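Local coordinates for cysteine synthase (Helicobacter pylori, PDB 6AHI), which catalyses the formation of L-cysteine and acetate from O-acetyl-L-serine and hydrogen sulfide, using pyridoxal 5'-phosphate as cofactor, and also has cystathionine beta-synthase activity, at residues 68-73 against 91-96; 81-86 against 109-114; 62-67 against 138-143; 36-41 against 293-298. All blocks are in the same frame, centred on the assembly; numbering follows the deposited sequence.

Interaction 1 of 4, residues 68-73 against 91-96; sequences TIIEPT and KTIFVV
Thr68 overlaps the end of Ile93 across two neighbouring strands, its CG2 packing 3.6 Å from Ile93 CD1. These are the parallel strands of a beta-alpha-beta crossover, joined through helix 76-85 in the smaller sheet of the subunit, and the axes of the two segments come within 4.6 Å. Strand 68-72 puts Ile69 and Glu71 in register with Thr92 and Phe94. Ile69 and Glu71 each bond through both N and O, and Thr73 N continues the series to Val95 O. The shortest link is Ile93 N to Ile69 O, at 2.7 Å. Pro72 has no N-H to give, but its nitrogen falls on the edge turned from 91-96, where Thr68 and Ile70 bond to Tyr142.

On the face of Ile69, Glu71, Thr92 and Phe94, the sheet is covered by helix 76-85, whose Leu81 and Ala82 touch Phe94. Phe94 has CG beside its own backbone N (chi1 -58°); CD1 of its ring lies 4.0 Å from Glu71 CB. Thr73 CG2 approaches the same ring obliquely, 4.0 Å from Phe94 CB. The Glu71 carboxylate bends away at chi2, and this buried group is met by two backbone donors, Leu145 N and Gln146 N. Thr73 OG1 accepts from Gly75 N at the turn into the helix that begins with Asn76, probably a cofactor ligand. Glu71 O, which accepts from Val95 N, also lies in the plane of the Phe94 ring, at its edge, 3.6 Å from Phe94 CD1.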
loop_
_atom_site.group_PDB
_atom_site.type_symbol
_atom_site.label_atom_id
_atom_site.label_comp_id
_atom_site.label_asym_id
_atom_site.label_seq_id
_atom_site.Cartn_x
_atom_site.Cartn_y
_atom_site.Cartn_z
ATOM N N THR A 68 -19.419 13.627 -16.022
ATOM C CA THR A 68 -18.022 13.248 -16.211
ATOM C C THR A 68 -17.138 14.167 -15.361
ATOM O O THR A 68 -17.228 15.406 -15.495
ATOM C CB THR A 68 -17.560 13.362 -17.665
ATOM O OG1 THR A 68 -18.304 12.464 -18.478
ATOM C CG2 THR A 68 -16.095 13.028 -17.828
ATOM N N ILE A 69 -16.278 13.564 -14.533
ATOM C CA ILE A 69 -15.291 14.310 -13.744
ATOM C C ILE A 69 -14.056 14.557 -14.610
ATOM O O ILE A 69 -13.500 13.590 -15.142
ATOM C CB ILE A 69 -14.852 13.549 -12.478
ATOM C CG1 ILE A 69 -16.026 13.053 -11.628
ATOM C CG2 ILE A 69 -13.889 14.421 -11.678
ATOM C CD1 ILE A 69 -17.047 14.121 -11.339
ATOM N N ILE A 70 -13.623 15.825 -14.690
ATOM C CA ILE A 70 -12.384 16.228 -15.355
ATOM C C ILE A 70 -11.487 16.951 -14.340
ATOM O O ILE A 70 -11.943 17.862 -13.689
ATOM C CB ILE A 70 -12.695 17.147 -16.547
ATOM C CG1 ILE A 70 -13.836 16.607 -17.420
ATOM C CG2 ILE A 70 -11.437 17.421 -17.356
ATOM C CD1 ILE A 70 -14.154 17.460 -18.608
ATOM N N GLU A 71 -10.203 16.585 -14.258
ATOM C CA GLU A 71 -9.257 17.268 -13.368
ATOM C C GLU A 71 -7.847 17.228 -13.955
ATOM O O GLU A 71 -7.391 16.177 -14.394
ATOM C CB GLU A 71 -9.305 16.643 -11.972
ATOM C CG GLU A 71 -8.485 17.368 -10.919
ATOM C CD GLU A 71 -8.867 18.808 -10.593
ATOM O OE1 GLU A 71 -9.660 19.430 -11.371
ATOM O OE2 GLU A 71 -8.355 19.323 -9.555
ATOM N N PRO A 72 -7.095 18.362 -13.978
ATOM C CA PRO A 72 -5.646 18.319 -14.188
ATOM C C PRO A 72 -4.954 17.846 -12.900
ATOM O O PRO A 72 -5.333 18.269 -11.816
ATOM C CB PRO A 72 -5.304 19.782 -14.515
ATOM C CG PRO A 72 -6.302 20.551 -13.674
ATOM C CD PRO A 72 -7.582 19.738 -13.780
ATOM N N THR A 73 -3.975 16.949 -13.013
ATOM C CA THR A 73 -3.324 16.392 -11.819
ATOM C C THR A 73 -1.936 15.891 -12.212
ATOM O O THR A 73 -1.705 15.554 -13.335
ATOM C CB THR A 73 -4.191 15.318 -11.127
ATOM O OG1 THR A 73 -3.491 14.610 -10.101
ATOM C CG2 THR A 73 -4.705 14.269 -12.080
ATOM N N LYS A 91 -17.656 8.278 -14.926
ATOM C CA LYS A 91 -16.484 8.426 -15.817
ATOM C C LYS A 91 -15.610 9.603 -15.347
ATOM O O LYS A 91 -16.109 10.614 -14.837
ATOM C CB LYS A 91 -16.918 8.623 -17.277
ATOM C CG LYS A 91 -17.512 7.395 -17.952
ATOM C CD LYS A 91 -16.604 6.181 -17.913
ATOM C CE LYS A 91 -17.179 5.016 -18.677
ATOM N NZ LYS A 91 -16.415 3.772 -18.452
ATOM N N THR A 92 -14.298 9.455 -15.561
ATOM C CA THR A 92 -13.280 10.427 -15.170
ATOM C C THR A 92 -12.306 10.660 -16.336
ATOM O O THR A 92 -11.973 9.736 -17.066
ATOM C CB THR A 92 -12.508 9.960 -13.929
ATOM O OG1 THR A 92 -11.905 8.698 -14.227
ATOM C CG2 THR A 92 -13.384 9.820 -12.705
ATOM N N ILE A 93 -11.839 11.909 -16.472
ATOM C CA ILE A 93 -10.786 12.284 -17.422
ATOM C C ILE A 93 -9.716 13.055 -16.642
ATOM O O ILE A 93 -10.035 14.018 -15.960
ATOM C CB ILE A 93 -11.347 13.117 -18.606
ATOM C CG1 ILE A 93 -12.492 12.415 -19.331
ATOM C CG2 ILE A 93 -10.237 13.469 -19.572
ATOM C CD1 ILE A 93 -13.389 13.344 -20.114
ATOM N N PHE A 94 -8.459 12.606 -16.715
ATOM C CA PHE A 94 -7.372 13.324 -16.065
ATOM C C PHE A 94 -6.400 13.854 -17.128
ATOM O O PHE A 94 -6.050 13.165 -18.090
ATOM C CB PHE A 94 -6.715 12.464 -14.987
ATOM C CG PHE A 94 -7.716 12.030 -13.953
ATOM C CD1 PHE A 94 -8.407 12.961 -13.200
ATOM C CD2 PHE A 94 -8.008 10.696 -13.759
ATOM C CE1 PHE A 94 -9.345 12.572 -12.257
ATOM C CE2 PHE A 94 -8.966 10.306 -12.837
ATOM C CZ PHE A 94 -9.646 11.245 -12.103
ATOM N N VAL A 95 -6.002 15.121 -16.942
ATOM C CA VAL A 95 -5.026 15.767 -17.804
ATOM C C VAL A 95 -3.713 15.865 -17.027
ATOM O O VAL A 95 -3.646 16.496 -15.974
ATOM C CB VAL A 95 -5.510 17.139 -18.297
ATOM C CG1 VAL A 95 -4.586 17.654 -19.391
ATOM C CG2 VAL A 95 -6.950 17.080 -18.785
ATOM N N VAL A 96 -2.700 15.170 -17.552
ATOM C CA VAL A 96 -1.436 14.948 -16.875
ATOM C C VAL A 96 -0.313 15.306 -17.839
ATOM O O VAL A 96 -0.288 14.797 -18.957
ATOM C CB VAL A 96 -1.311 13.483 -16.422
ATOM C CG1 VAL A 96 0.032 13.218 -15.749
ATOM C CG2 VAL A 96 -2.464 13.095 -15.495
#

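Interaction 2 of 4, residues 81-86 against 109-114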
loop_
_atom_site.group_PDB
_atom_site.type_symbol
_atom_site.label_atom_id
_atom_site.label_comp_id
_atom_site.label_asym_id
_atom_site.label_seq_id
_atom_site.Cartn_x
_atom_site.Cartn_y
_atom_site.Cartn_z
ATOM N N LEU A 81 -9.740 10.263 -7.216
ATOM C CA LEU A 81 -11.029 10.502 -7.858
ATOM C C LEU A 81 -11.483 9.257 -8.621
ATOM O O LEU A 81 -12.673 8.924 -8.569
ATOM C CB LEU A 81 -10.952 11.738 -8.746
ATOM C CG LEU A 81 -10.963 13.048 -7.970
ATOM C CD1 LEU A 81 -10.613 14.209 -8.888
ATOM C CD2 LEU A 81 -12.314 13.275 -7.309
ATOM N N ALA A 82 -10.548 8.585 -9.304
ATOM C CA ALA A 82 -10.874 7.397 -10.073
ATOM C C ALA A 82 -11.378 6.293 -9.128
ATOM O O ALA A 82 -12.365 5.630 -9.424
ATOM C CB ALA A 82 -9.680 6.933 -10.869
ATOM N N LEU A 83 -10.709 6.147 -7.984
ATOM C CA LEU A 83 -11.065 5.097 -7.001
ATOM C C LEU A 83 -12.487 5.317 -6.470
ATOM O O LEU A 83 -13.312 4.388 -6.472
ATOM C CB LEU A 83 -10.015 5.106 -5.889
ATOM C CG LEU A 83 -10.221 4.075 -4.783
ATOM C CD1 LEU A 83 -10.301 2.690 -5.349
ATOM C CD2 LEU A 83 -9.075 4.141 -3.797
ATOM N N VAL A 84 -12.808 6.569 -6.126
ATOM C CA VAL A 84 -14.084 6.909 -5.526
ATOM C C VAL A 84 -15.182 6.855 -6.602
ATOM O O VAL A 84 -16.287 6.478 -6.314
ATOM C CB VAL A 84 -14.013 8.280 -4.826
ATOM C CG1 VAL A 84 -15.376 8.755 -4.343
ATOM C CG2 VAL A 84 -13.024 8.264 -3.672
ATOM N N ALA A 85 -14.855 7.217 -7.852
ATOM C CA ALA A 85 -15.825 7.205 -8.959
ATOM C C ALA A 85 -16.444 5.816 -9.189
ATOM O O ALA A 85 -17.580 5.697 -9.668
ATOM C CB ALA A 85 -15.155 7.694 -10.216
ATOM N N ILE A 86 -15.687 4.762 -8.888
ATOM C CA ILE A 86 -16.111 3.375 -9.178
ATOM C C ILE A 86 -17.471 3.063 -8.539
ATOM O O ILE A 86 -18.357 2.532 -9.201
ATOM C CB ILE A 86 -15.019 2.377 -8.754
ATOM C CG1 ILE A 86 -13.796 2.530 -9.663
ATOM C CG2 ILE A 86 -15.576 0.959 -8.765
ATOM C CD1 ILE A 86 -12.598 1.725 -9.259
ATOM N N ARG A 109 -5.402 4.815 -15.067
ATOM C CA ARG A 109 -6.014 4.109 -16.213
ATOM C C ARG A 109 -6.553 2.773 -15.701
ATOM O O ARG A 109 -7.661 2.427 -16.059
ATOM C CB ARG A 109 -4.966 3.923 -17.307
ATOM C CG ARG A 109 -4.745 5.167 -18.153
ATOM C CD ARG A 109 -4.037 4.858 -19.450
ATOM N NE ARG A 109 -2.603 4.939 -19.302
ATOM C CZ ARG A 109 -1.849 5.896 -19.822
ATOM N NH2 ARG A 109 -0.551 5.899 -19.597
ATOM N N ALA A 110 -5.755 2.086 -14.886
ATOM C CA ALA A 110 -6.178 0.789 -14.290
ATOM C C ALA A 110 -7.554 0.932 -13.625
ATOM O O ALA A 110 -8.381 0.014 -13.762
ATOM C CB ALA A 110 -5.135 0.248 -13.349
ATOM N N LEU A 111 -7.820 2.087 -12.999
ATOM C CA LEU A 111 -9.073 2.350 -12.264
ATOM C C LEU A 111 -10.214 2.838 -13.169
ATOM O O LEU A 111 -11.282 3.220 -12.661
ATOM C CB LEU A 111 -8.808 3.372 -11.160
ATOM C CG LEU A 111 -7.897 2.896 -10.037
ATOM C CD1 LEU A 111 -7.399 4.058 -9.207
ATOM C CD2 LEU A 111 -8.601 1.859 -9.152
ATOM N N GLY A 112 -9.973 2.931 -14.478
ATOM C CA GLY A 112 -11.004 3.257 -15.449
ATOM C C GLY A 112 -10.978 4.698 -15.960
ATOM O O GLY A 112 -11.902 5.096 -16.662
ATOM N N ALA A 113 -9.949 5.484 -15.607
ATOM C CA ALA A 113 -9.881 6.893 -16.045
ATOM C C ALA A 113 -9.307 6.989 -17.466
ATOM O O ALA A 113 -8.463 6.187 -17.863
ATOM C CB ALA A 113 -9.047 7.688 -15.077
ATOM N N LEU A 114 -9.792 7.980 -18.223
ATOM C CA LEU A 114 -9.151 8.438 -19.470
ATOM C C LEU A 114 -8.052 9.445 -19.083
ATOM O O LEU A 114 -8.321 10.388 -18.386
ATOM C CB LEU A 114 -10.225 9.045 -20.382
ATOM C CG LEU A 114 -9.730 9.729 -21.664
ATOM C CD1 LEU A 114 -9.069 8.714 -22.590
ATOM C CD2 LEU A 114 -10.864 10.444 -22.403
HETATM O O HOH W 1 -13.038 5.243 -11.928
#
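Leu111 CB presses against Ala82 CB at 3.7 Å, and this is the tight centre of the contact between helix 76-85 and the end of helix 102-110, neighbours on one face of the smaller alpha/beta sheet. The methyl of Ala82 points at the leucine and also meets its CD1 at 4.0 Å. Leu111 carries CG beside its own backbone N (chi1 -67°), and its two branches part over the other helix: CD1 goes to Ala82 and the backbone nitrogen of Leu83, while CD2 goes to Leu83 CD1 and Ile86 CD1. No direct hydrogen bond links the two segments, so the direct contact is chiefly apolar. The second subunit packs against this group as well, with its Ala257 on Leu111 and its Gly261 on Leu83.

The side toward Ile86 is more open to solvent. Ile86, itself partly exposed, crosses Leu111 at about a right angle, its CD1 4.0 Å from Leu111 CD2, and its backbone N makes weak bonds to Ala82 O and Leu83 O. Past Leu111 the chain leaves its helix in a Schellman motif at Gly112, whose positive phi of 103°, a backbone shape that calls for glycine, turns it toward strand 114-118. Ala113 CB then meets Ala82 CB at a loose 4.3 Å.

Two carbonyls, one from each segment, are joined through solvent. A single water donates to both: to Ala82 O at 2.6 Å and to Leu111 O at 2.8 Å.

Interaction 3 of 4, residues 62-67 against 138-143; sequences KITSKT and IPDSYL
Asp140 reaches back to Thr67 where the turn after helix 123-137 enters the edge strand 141-142 of the parallel sheet, beside the loop that leads into strand 68-72. Its backbone is in the left-handed region (phi 58°), and CG stands anti to the backbone N; Asp140 OD1 lies 3.1 Å from Thr67 OG1. The two side chains cross at about a right angle. The threonine hydroxyl accepts from Thr64 N, 2.8 Å from Thr67 OG1, in an almost straight bond, while Thr67 N returns to Thr64 O and closes the loop on itself. Asp140 O meets the CA-H of Thr67.

Ser141 turns away from the loop, and its OG is tied to Ala135 O at the end of the preceding helix.

Tyr142 makes the apolar half of the contact. Its CG stands anti to the backbone N (chi1 171°), toward the loop. Both Lys62 and Ile63 approach from one side of the ring plane, obliquely: Lys62 CB lies 4.0 Å from Tyr142 CE1, and Ile63 CD1 is 3.9 Å from Tyr142 CD2. Leu53 of helix 48-60 also touches this tyrosine, which thus joins the strand to helix and loop. At the root of the ring, Thr67 CG2 packs 3.7 Å from Tyr142 CB.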
loop_
_atom_site.group_PDB
_atom_site.type_symbol
_atom_site.label_atom_id
_atom_site.label_comp_id
_atom_site.label_asym_id
_atom_site.label_seq_id
_atom_site.Cartn_x
_atom_site.Cartn_y
_atom_site.Cartn_z
ATOM N N LYS A 62 -23.885 19.372 -8.036
ATOM C CA LYS A 62 -22.787 19.582 -9.016
ATOM C C LYS A 62 -22.478 18.265 -9.739
ATOM O O LYS A 62 -21.914 18.356 -10.810
ATOM C CB LYS A 62 -21.517 20.131 -8.362
ATOM C CG LYS A 62 -21.601 21.543 -7.816
ATOM C CD LYS A 62 -20.528 21.891 -6.811
ATOM C CE LYS A 62 -19.902 23.239 -7.090
ATOM N NZ LYS A 62 -18.662 23.479 -6.315
ATOM N N ILE A 63 -22.763 17.109 -9.123
ATOM C CA ILE A 63 -22.556 15.785 -9.723
ATOM C C ILE A 63 -23.882 15.023 -9.733
ATOM O O ILE A 63 -24.595 15.003 -8.752
ATOM C CB ILE A 63 -21.455 14.989 -8.995
ATOM C CG1 ILE A 63 -20.104 15.707 -9.068
ATOM C CG2 ILE A 63 -21.375 13.566 -9.538
ATOM C CD1 ILE A 63 -19.061 15.165 -8.116
ATOM N N THR A 64 -24.183 14.385 -10.867
ATOM C CA THR A 64 -25.279 13.406 -10.995
ATOM C C THR A 64 -24.744 12.162 -11.723
ATOM O O THR A 64 -23.545 12.086 -11.986
ATOM C CB THR A 64 -26.506 13.997 -11.706
ATOM O OG1 THR A 64 -26.193 14.128 -13.093
ATOM C CG2 THR A 64 -26.944 15.337 -11.154
ATOM N N SER A 65 -25.645 11.234 -12.092
ATOM C CA SER A 65 -25.281 9.844 -12.418
ATOM C C SER A 65 -24.444 9.778 -13.699
ATOM O O SER A 65 -23.604 8.876 -13.838
ATOM C CB SER A 65 -26.496 8.966 -12.526
ATOM O OG SER A 65 -27.539 9.655 -13.182
ATOM N N LYS A 66 -24.666 10.734 -14.609
ATOM C CA LYS A 66 -23.911 10.840 -15.867
ATOM C C LYS A 66 -23.316 12.254 -15.966
ATOM O O LYS A 66 -23.475 13.008 -16.938
ATOM C CB LYS A 66 -24.798 10.448 -17.053
ATOM C CG LYS A 66 -25.037 8.950 -17.191
ATOM C CD LYS A 66 -23.790 8.136 -17.506
ATOM C CE LYS A 66 -24.111 6.831 -18.209
ATOM N NZ LYS A 66 -22.889 6.058 -18.537
ATOM N N THR A 67 -22.641 12.621 -14.883
ATOM C CA THR A 67 -21.577 13.624 -14.870
ATOM C C THR A 67 -20.246 12.943 -15.224
ATOM O O THR A 67 -19.966 11.823 -14.752
ATOM C CB THR A 67 -21.466 14.253 -13.478
ATOM O OG1 THR A 67 -22.688 14.932 -13.210
ATOM C CG2 THR A 67 -20.313 15.222 -13.345
ATOM N N ILE A 138 -17.756 19.403 -22.972
ATOM C CA ILE A 138 -18.399 18.175 -22.460
ATOM C C ILE A 138 -19.619 18.562 -21.623
ATOM O O ILE A 138 -19.477 19.170 -20.560
ATOM C CB ILE A 138 -17.390 17.322 -21.664
ATOM C CG1 ILE A 138 -16.301 16.771 -22.588
ATOM C CG2 ILE A 138 -18.087 16.213 -20.882
ATOM C CD1 ILE A 138 -15.246 15.958 -21.889
ATOM N N PRO A 139 -20.858 18.250 -22.081
ATOM C CA PRO A 139 -22.061 18.515 -21.293
ATOM C C PRO A 139 -22.061 17.730 -19.977
ATOM O O PRO A 139 -21.588 16.595 -19.943
ATOM C CB PRO A 139 -23.210 18.027 -22.183
ATOM C CG PRO A 139 -22.632 18.072 -23.583
ATOM C CD PRO A 139 -21.181 17.685 -23.400
ATOM N N ASP A 140 -22.570 18.361 -18.914
ATOM C CA ASP A 140 -22.658 17.778 -17.588
ATOM C C ASP A 140 -21.262 17.374 -17.088
ATOM O O ASP A 140 -21.085 16.309 -16.529
ATOM C CB ASP A 140 -23.622 16.590 -17.607
ATOM C CG ASP A 140 -24.147 16.195 -16.244
ATOM O OD1 ASP A 140 -23.899 16.950 -15.283
ATOM O OD2 ASP A 140 -24.798 15.130 -16.160
ATOM N N SER A 141 -20.268 18.238 -17.282
ATOM C CA SER A 141 -18.921 17.988 -16.738
ATOM C C SER A 141 -18.813 18.575 -15.329
ATOM O O SER A 141 -19.597 19.414 -14.913
ATOM C CB SER A 141 -17.832 18.532 -17.649
ATOM O OG SER A 141 -18.000 19.917 -17.929
ATOM N N TYR A 142 -17.802 18.134 -14.595
ATOM C CA TYR A 142 -17.480 18.753 -13.338
ATOM C C TYR A 142 -15.959 18.847 -13.235
ATOM O O TYR A 142 -15.267 17.861 -13.400
ATOM C CB TYR A 142 -18.140 18.016 -12.179
ATOM C CG TYR A 142 -17.653 18.498 -10.844
ATOM C CD1 TYR A 142 -17.989 19.755 -10.369
ATOM C CD2 TYR A 142 -16.809 17.717 -10.080
ATOM C CE1 TYR A 142 -17.544 20.197 -9.133
ATOM C CE2 TYR A 142 -16.358 18.142 -8.841
ATOM C CZ TYR A 142 -16.709 19.397 -8.379
ATOM O OH TYR A 142 -16.244 19.817 -7.171
ATOM N N LEU A 143 -15.482 20.073 -13.013
ATOM C CA LEU A 143 -14.063 20.422 -13.046
ATOM C C LEU A 143 -13.716 20.999 -11.676
ATOM O O LEU A 143 -13.907 22.194 -11.429
ATOM C CB LEU A 143 -13.819 21.407 -14.199
ATOM C CG LEU A 143 -12.365 21.791 -14.512
ATOM C CD1 LEU A 143 -11.469 20.581 -14.756
ATOM C CD2 LEU A 143 -12.307 22.727 -15.720
#

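Interaction 4 of 4, residues 36-41 against 293-298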
loop_
_atom_site.group_PDB
_atom_site.type_symbol
_atom_site.label_atom_id
_atom_site.label_comp_id
_atom_site.label_asym_id
_atom_site.label_seq_id
_atom_site.Cartn_x
_atom_site.Cartn_y
_atom_site.Cartn_z
ATOM N N LEU A 36 -0.417 8.542 9.047
ATOM C CA LEU A 36 0.040 7.685 7.966
ATOM C C LEU A 36 -1.026 7.571 6.855
ATOM O O LEU A 36 -1.627 6.498 6.661
ATOM C CB LEU A 36 0.379 6.301 8.532
ATOM C CG LEU A 36 1.430 6.286 9.638
ATOM C CD1 LEU A 36 1.819 4.852 9.960
ATOM C CD2 LEU A 36 2.637 7.119 9.223
ATOM N N GLU A 37 -1.129 8.629 6.062
ATOM C CA GLU A 37 -2.124 8.755 5.016
ATOM C C GLU A 37 -1.754 7.930 3.791
ATOM O O GLU A 37 -2.588 7.697 2.953
ATOM C CB GLU A 37 -2.282 10.222 4.671
ATOM C CG GLU A 37 -3.017 10.950 5.772
ATOM C CD GLU A 37 -4.431 10.422 5.967
ATOM O OE1 GLU A 37 -5.210 10.426 4.963
ATOM O OE2 GLU A 37 -4.762 9.946 7.099
ATOM N N HIS A 38 -0.510 7.467 3.730
ATOM C CA HIS A 38 -0.063 6.593 2.655
ATOM C C HIS A 38 -0.749 5.222 2.733
ATOM O O HIS A 38 -0.715 4.486 1.723
ATOM C CB HIS A 38 1.464 6.488 2.647
ATOM C CG HIS A 38 2.060 5.686 3.761
ATOM N ND1 HIS A 38 1.947 6.053 5.089
ATOM C CD2 HIS A 38 2.796 4.557 3.734
ATOM C CE1 HIS A 38 2.592 5.168 5.830
ATOM N NE2 HIS A 38 3.137 4.249 5.019
ATOM N N LEU A 39 -1.345 4.876 3.892
ATOM C CA LEU A 39 -1.976 3.593 4.041
ATOM C C LEU A 39 -3.445 3.631 3.592
ATOM O O LEU A 39 -4.106 2.628 3.671
ATOM C CB LEU A 39 -1.845 3.103 5.485
ATOM C CG LEU A 39 -0.402 2.990 5.982
ATOM C CD1 LEU A 39 -0.334 2.582 7.443
ATOM C CD2 LEU A 39 0.385 2.007 5.138
ATOM N N ASN A 40 -3.930 4.763 3.066
ATOM C CA ASN A 40 -5.216 4.786 2.368
ATOM C C ASN A 40 -5.176 3.834 1.166
ATOM O O ASN A 40 -4.122 3.587 0.580
ATOM C CB ASN A 40 -5.556 6.196 1.889
ATOM C CG ASN A 40 -6.066 7.061 3.022
ATOM O OD1 ASN A 40 -7.098 6.760 3.606
ATOM N ND2 ASN A 40 -5.362 8.142 3.326
ATOM N N PRO A 41 -6.334 3.297 0.724
ATOM C CA PRO A 41 -6.353 2.296 -0.352
ATOM C C PRO A 41 -5.867 2.792 -1.721
ATOM O O PRO A 41 -5.416 1.975 -2.528
ATOM C CB PRO A 41 -7.832 1.862 -0.412
ATOM C CG PRO A 41 -8.588 3.035 0.196
ATOM C CD PRO A 41 -7.670 3.533 1.298
ATOM N N PRO A 293 2.071 12.005 3.280
ATOM C CA PRO A 293 1.027 11.960 2.254
ATOM C C PRO A 293 0.879 10.699 1.383
ATOM O O PRO A 293 -0.241 10.344 1.084
ATOM C CB PRO A 293 1.320 13.196 1.386
ATOM C CG PRO A 293 2.103 14.108 2.282
ATOM C CD PRO A 293 2.960 13.157 3.092
ATOM N N ASP A 294 1.964 10.031 0.979
ATOM C CA ASP A 294 1.821 8.961 -0.011
ATOM C C ASP A 294 2.929 7.914 0.126
ATOM O O ASP A 294 3.890 8.110 0.836
ATOM C CB ASP A 294 1.697 9.557 -1.418
ATOM C CG ASP A 294 2.976 9.872 -2.174
ATOM O OD1 ASP A 294 4.025 10.093 -1.524
ATOM O OD2 ASP A 294 2.884 9.977 -3.444
ATOM N N VAL A 295 2.740 6.809 -0.610
ATOM C CA VAL A 295 3.577 5.629 -0.597
ATOM C C VAL A 295 4.796 5.816 -1.495
ATOM O O VAL A 295 4.709 6.451 -2.555
ATOM C CB VAL A 295 2.805 4.369 -1.047
ATOM C CG1 VAL A 295 1.672 4.034 -0.122
ATOM C CG2 VAL A 295 2.310 4.455 -2.483
ATOM N N ALA A 296 5.902 5.183 -1.093
ATOM C CA ALA A 296 7.177 5.257 -1.820
ATOM C C ALA A 296 7.121 4.498 -3.162
ATOM O O ALA A 296 7.867 4.834 -4.068
ATOM C CB ALA A 296 8.303 4.717 -0.976
ATOM N N ASP A 297 6.261 3.473 -3.249
ATOM C CA ASP A 297 6.251 2.490 -4.336
ATOM C C ASP A 297 6.135 3.148 -5.705
ATOM O O ASP A 297 6.676 2.632 -6.668
ATOM C CB ASP A 297 5.077 1.518 -4.225
ATOM C CG ASP A 297 5.080 0.730 -2.941
ATOM O OD1 ASP A 297 5.143 1.364 -1.834
ATOM O OD2 ASP A 297 5.017 -0.489 -3.046
ATOM N N ARG A 298 5.428 4.276 -5.788
ATOM C CA ARG A 298 5.198 4.902 -7.095
ATOM C C ARG A 298 6.439 5.699 -7.537
ATOM O O ARG A 298 6.414 6.273 -8.603
ATOM C CB ARG A 298 3.962 5.814 -7.054
ATOM C CG ARG A 298 2.604 5.116 -7.109
ATOM C CD ARG A 298 2.137 4.505 -5.827
ATOM N NE ARG A 298 0.791 3.935 -5.894
ATOM C CZ ARG A 298 -0.324 4.545 -5.489
ATOM N NH1 ARG A 298 -0.322 5.842 -5.225
ATOM N NH2 ARG A 298 -1.436 3.844 -5.364
#
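His38 sets its CB against the backbone of Asp294, with His38 CB 3.2 Å from Asp294 C, a very close packing of two connecting segments. His38 CG sits between the backbone N and C (chi1 72°). Leu39 CD2 lies over one face of the ring, off its centre, at a height of 3.5 Å, and Val295 CG1 comes near the plane at its edge, 4.1 Å from His38 CD2. Val295 holds CG1 beside its own nitrogen (chi1 -63°), and this methyl lies 3.1 Å from His38 O and 3.7 Å from His38 CB.

Glu37 starts toward the other segment, but its end turns away. Its chain is bent at chi2, and Asn40 ND2 donates to Glu37 OE1 at 2.8 Å; OE1 is met from above the carboxylate plane, while it lies in the amide plane of Asn40. The same ND2 also donates to Glu37 O at 2.8 Å, in the carbonyl plane and on a lone pair. That carbonyl accepts Asn40 N too, so the short 3-10 turn is gripped by both backbone and side chain. Arg48 makes a salt bridge with OE1, and Thr14 OG1 bonds to OE2, so the buried carboxylate is well supplied with partners.

The Asp294 side chain leads away from His38, and its OD2 bonds to Tyr299 OH and Asn76 ND2. Asn76 probably binds pyridoxal phosphate, as Ser267, close to Pro293, probably does. The two segments thus meet beside the cofactor site of a fold-type II enzyme of the cysteine synthase/cystathionine beta-synthase family.

In the fold
Interactions 1, 2 and 3 form one continuous block around the four-stranded parallel sheet. The centres of 1 and 2 are about 9 Å apart, and those of 1 and 3 about 12 Å. Strand 91-97 bonds to Leu114 through Phe94 N (2.8 Å to Leu114 O), while strand 68-72 bonds to Tyr142 through Ile70 N (2.9 Å to Tyr142 O). Interaction 4 lies apart, its centre about 29 Å from that of interaction 3, but it meets interaction 2 where Leu83 CD2 packs against Pro41 C. Both of these also touch the second subunit. The probable cofactor ligand Asn76 is near both parts: its side chain is about 3 Å from that of Asp294 and about 6 Å from that of Thr73.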